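Local atomic coordinates of glutathione S-transferase omega-like 2 (Saccharomyces cerevisiae, PDB entry 5LKB), a protein that acts as a glutathione-dependent thiol transferase, dehydroascorbate reductase and dimethylarsinic acid reductase, and reacts with glutathionyl-(hydro)quinones. Residues V70-D75 with I119-Q124. Sequence-based numbering, arbitrary orientation.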
ATOM      1  N   VAL A  70       1.709 -24.838 -11.335  1.00 16.39           N
ATOM      2  CA  VAL A  70       0.288 -24.588 -11.243  1.00 17.71           C
ATOM      3  C   VAL A  70      -0.048 -23.149 -11.639  1.00 17.46           C
ATOM      4  O   VAL A  70       0.818 -22.272 -11.645  1.00 18.45           O
ATOM      5  CB  VAL A  70      -0.248 -24.884  -9.829  1.00 17.21           C
ATOM      6  CG1 VAL A  70      -0.114 -26.410  -9.531  1.00 17.32           C
ATOM      7  CG2 VAL A  70       0.395 -24.055  -8.754  1.00 18.11           C
ATOM      8  N   HIS A  71      -1.327 -22.936 -11.918  1.00 16.43           N
ATOM      9  CA  HIS A  71      -1.881 -21.615 -12.206  1.00 18.10           C
ATOM     10  C   HIS A  71      -1.702 -20.736 -10.989  1.00 16.89           C
ATOM     11  O   HIS A  71      -1.739 -21.194  -9.845  1.00 17.51           O
ATOM     12  CB  HIS A  71      -3.353 -21.748 -12.546  1.00 18.25           C
ATOM     13  CG  HIS A  71      -3.923 -20.622 -13.339  1.00 19.95           C
ATOM     14  ND1 HIS A  71      -4.212 -19.402 -12.785  1.00 19.93           N
ATOM     15  CD2 HIS A  71      -4.304 -20.552 -14.637  1.00 21.75           C
ATOM     16  CE1 HIS A  71      -4.754 -18.627 -13.712  1.00 20.64           C
ATOM     17  NE2 HIS A  71      -4.829 -19.309 -14.847  1.00 20.25           N
ATOM     18  N   TRP A  72      -1.502 -19.431 -11.247  1.00 17.08           N
ATOM     19  CA  TRP A  72      -1.402 -18.460 -10.160  1.00 16.00           C
ATOM     20  C   TRP A  72      -2.718 -18.219  -9.434  1.00 17.48           C
ATOM     21  O   TRP A  72      -2.687 -17.786  -8.279  1.00 16.81           O
ATOM     22  CB  TRP A  72      -0.805 -17.128 -10.666  1.00 16.38           C
ATOM     23  CG  TRP A  72      -1.476 -16.623 -11.939  1.00 14.43           C
ATOM     24  CD1 TRP A  72      -0.995 -16.787 -13.202  1.00 17.45           C
ATOM     25  CD2 TRP A  72      -2.737 -15.958 -12.066  1.00 16.29           C
ATOM     26  NE1 TRP A  72      -1.884 -16.261 -14.121  1.00 17.62           N
ATOM     27  CE2 TRP A  72      -2.952 -15.748 -13.450  1.00 18.40           C
ATOM     28  CE3 TRP A  72      -3.720 -15.528 -11.157  1.00 15.57           C
ATOM     29  CZ2 TRP A  72      -4.077 -15.098 -13.933  1.00 17.88           C
ATOM     30  CZ3 TRP A  72      -4.845 -14.871 -11.665  1.00 17.09           C
ATOM     31  CH2 TRP A  72      -5.006 -14.682 -13.032  1.00 16.55           C
ATOM     32  N   HIS A  73      -3.858 -18.536 -10.037  1.00 17.52           N
ATOM     33  CA  HIS A  73      -5.141 -18.311  -9.403  1.00 16.24           C
ATOM     34  C   HIS A  73      -5.505 -19.480  -8.471  1.00 19.07           C
ATOM     35  O   HIS A  73      -5.659 -20.632  -8.924  1.00 19.83           O
ATOM     36  CB  HIS A  73      -6.270 -18.054 -10.395  1.00 18.43           C
ATOM     37  CG  HIS A  73      -7.563 -17.729  -9.730  1.00 20.26           C
ATOM     38  ND1 HIS A  73      -8.713 -18.476  -9.907  1.00 21.87           N
ATOM     39  CD2 HIS A  73      -7.893 -16.735  -8.870  1.00 18.13           C
ATOM     40  CE1 HIS A  73      -9.692 -17.937  -9.201  1.00 19.13           C
ATOM     41  NE2 HIS A  73      -9.215 -16.891  -8.545  1.00 20.47           N
ATOM     42  N   LEU A  74      -5.717 -19.185  -7.185  1.00 17.54           N
ATOM     43  CA  LEU A  74      -6.042 -20.209  -6.199  1.00 17.47           C
ATOM     44  C   LEU A  74      -7.507 -20.079  -5.786  1.00 19.04           C
ATOM     45  O   LEU A  74      -7.884 -19.165  -5.045  1.00 21.02           O
ATOM     46  CB  LEU A  74      -5.079 -20.118  -5.025  1.00 17.74           C
ATOM     47  CG  LEU A  74      -5.326 -21.085  -3.862  1.00 19.05           C
ATOM     48  CD1 LEU A  74      -5.196 -22.561  -4.266  1.00 19.35           C
ATOM     49  CD2 LEU A  74      -4.304 -20.838  -2.805  1.00 21.18           C
ATOM     50  N   ASP A  75      -8.375 -21.000  -6.303  1.00 20.26           N
ATOM     51  CA  ASP A  75      -9.794 -21.017  -5.976  1.00 21.75           C
ATOM     52  C   ASP A  75     -10.085 -22.020  -4.852  1.00 24.50           C
ATOM     53  O   ASP A  75      -9.164 -22.589  -4.258  1.00 21.47           O
ATOM     54  CB  ASP A  75     -10.631 -21.215  -7.248  1.00 22.79           C
ATOM     55  CG  ASP A  75     -10.564 -22.627  -7.835  1.00 25.60           C
ATOM     56  OD1 ASP A  75     -10.205 -23.572  -7.103  1.00 25.37           O
ATOM     57  OD2 ASP A  75     -10.860 -22.750  -9.049  1.00 29.41           O
ATOM     58  N   ILE A 119      -6.220  -9.706 -18.084  1.00 22.17           N
ATOM     59  CA  ILE A 119      -5.981 -11.085 -17.658  1.00 20.47           C
ATOM     60  C   ILE A 119      -7.070 -11.439 -16.659  1.00 21.87           C
ATOM     61  O   ILE A 119      -7.102 -10.893 -15.552  1.00 22.10           O
ATOM     62  CB  ILE A 119      -4.599 -11.218 -17.014  1.00 19.97           C
ATOM     63  CG1 ILE A 119      -3.517 -10.778 -17.995  1.00 20.36           C
ATOM     64  CG2 ILE A 119      -4.419 -12.665 -16.560  1.00 21.65           C
ATOM     65  CD1 ILE A 119      -2.190 -10.634 -17.426  1.00 24.04           C
ATOM     66  N   LYS A 120      -7.953 -12.361 -17.024  1.00 21.76           N
ATOM     67  CA  LYS A 120      -9.011 -12.775 -16.114  1.00 23.96           C
ATOM     68  C   LYS A 120      -8.507 -13.967 -15.272  1.00 20.64           C
ATOM     69  O   LYS A 120      -7.505 -14.607 -15.608  1.00 21.41           O
ATOM     70  CB  LYS A 120     -10.265 -13.193 -16.884  1.00 25.94           C
ATOM     71  CG  LYS A 120     -10.868 -12.211 -17.862  1.00 29.45           C
ATOM     72  CD  LYS A 120     -11.265 -10.975 -17.188  1.00 35.48           C
ATOM     73  CE  LYS A 120     -11.857  -9.969 -18.217  1.00 38.41           C
ATOM     74  NZ  LYS A 120     -11.777  -8.518 -17.768  1.00 46.00           N
ATOM     75  N   ASN A 121      -9.226 -14.251 -14.189  1.00 22.21           N
ATOM     76  CA  ASN A 121      -8.867 -15.338 -13.256  1.00 19.88           C
ATOM     77  C   ASN A 121      -8.991 -16.690 -13.903  1.00 24.47           C
ATOM     78  O   ASN A 121      -8.353 -17.640 -13.429  1.00 26.05           O
ATOM     79  CB  ASN A 121      -9.710 -15.306 -11.995  1.00 23.52           C
ATOM     80  CG  ASN A 121      -9.442 -14.082 -11.170  1.00 23.62           C
ATOM     81  OD1 ASN A 121      -8.431 -13.416 -11.397  1.00 22.33           O
ATOM     82  ND2 ASN A 121     -10.338 -13.747 -10.257  1.00 23.82           N
ATOM     83  N   ASP A 122      -9.750 -16.796 -14.990  1.00 24.70           N
ATOM     84  CA  ASP A 122      -9.806 -18.044 -15.740  1.00 25.01           C
ATOM     85  C   ASP A 122      -8.875 -18.045 -16.959  1.00 26.44           C
ATOM     86  O   ASP A 122      -9.037 -18.863 -17.881  1.00 26.53           O
ATOM     87  CB  ASP A 122     -11.250 -18.403 -16.085  1.00 28.69           C
ATOM     88  CG  ASP A 122     -11.883 -17.433 -16.999  1.00 34.58           C
ATOM     89  OD1 ASP A 122     -11.191 -16.451 -17.411  1.00 28.62           O
ATOM     90  OD2 ASP A 122     -13.100 -17.627 -17.289  1.00 37.56           O
ATOM     91  N   SER A 123      -7.858 -17.187 -16.957  1.00 23.23           N
ATOM     92  CA  SER A 123      -6.931 -17.099 -18.075  1.00 22.06           C
ATOM     93  C   SER A 123      -6.281 -18.457 -18.336  1.00 23.65           C
ATOM     94  O   SER A 123      -5.919 -19.181 -17.385  1.00 23.56           O
ATOM     95  CB  SER A 123      -5.861 -16.047 -17.778  1.00 20.50           C
ATOM     96  OG  SER A 123      -4.990 -15.858 -18.878  1.00 21.60           O
ATOM     97  N   GLN A 124      -6.109 -18.797 -19.630  1.00 23.00           N
ATOM     98  CA  GLN A 124      -5.641 -20.125 -20.038  1.00 26.99           C
ATOM     99  C   GLN A 124      -4.496 -20.043 -21.036  1.00 26.60           C
ATOM    100  O   GLN A 124      -4.461 -20.768 -22.041  1.00 29.06           O
ATOM    101  CB  GLN A 124      -6.815 -20.950 -20.579  1.00 25.39           C
ATOM    102  CG  GLN A 124      -7.827 -21.324 -19.493  1.00 30.55           C
ATOM    103  CD  GLN A 124      -8.947 -22.237 -19.969  1.00 38.86           C
ATOM    104  OE1 GLN A 124      -8.783 -23.026 -20.900  1.00 40.17           O
ATOM    105  NE2 GLN A 124     -10.090 -22.152 -19.298  1.00 44.70           N
TER
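The Trp-72 indole carries His-71 on one face, with CE1 of that imidazole above the indole plane and over its centre. At the far edge of the benzene ring, Asn-121 OD1 lies near the plane, 3.9 Å from Trp-72 CZ3, and the amide stands nearly upright to the indole. Lys-120 O lies at the same edge, 3.6 Å from Trp-72 CH2. Ile-119 CG2 approaches obliquely, 3.6 Å from Trp-72 CZ2. By contrast, the His-73 imidazole and the Asn-121 amide are stacked, their planes 15° apart; Asn-121 CB makes a CH-pi contact over the imidazole centre, 3.7 Å from the centroid. With CG anti to the backbone N (chi1 -176°), His-73 presents this face to the 119-124 segment.

Both nitrogens of His-71 are engaged close to its ring plane. NE2 donates to Ser-123 O at 2.8 Å with an N-H...O angle of 153°, while ND1 accepts from the backbone N of His-73 at 2.9 Å, so NE2 is the protonated nitrogen. A type I beta turn from Lys-120 to Ser-123 is closed by Ser-123 N to Lys-120 O. An alanine here, in place of His-71, would remove both bonds and the CE1 contact on the indole face, and would probably loosen the turn's hold on the 70-75 loop and the backbone at His-73.

Asp-129 binds both Trp-72 NE1 and Ser-123 OG, Arg-80 both His-73 ND1 and Asn-121 O, and Arg-348 takes Asn-121 OD1. The Trp-72 side chain lies about 6 Å from that of glutathione-binding Trp-79 and about 9 Å from that of the nucleophile Cys-46, so the contact borders the glutathione site. It joins two loops of the thioredoxin-like N-terminal domain, one following edge strand 66-69, the other preceding helix 141-148, beside the C-terminal helix 339-349.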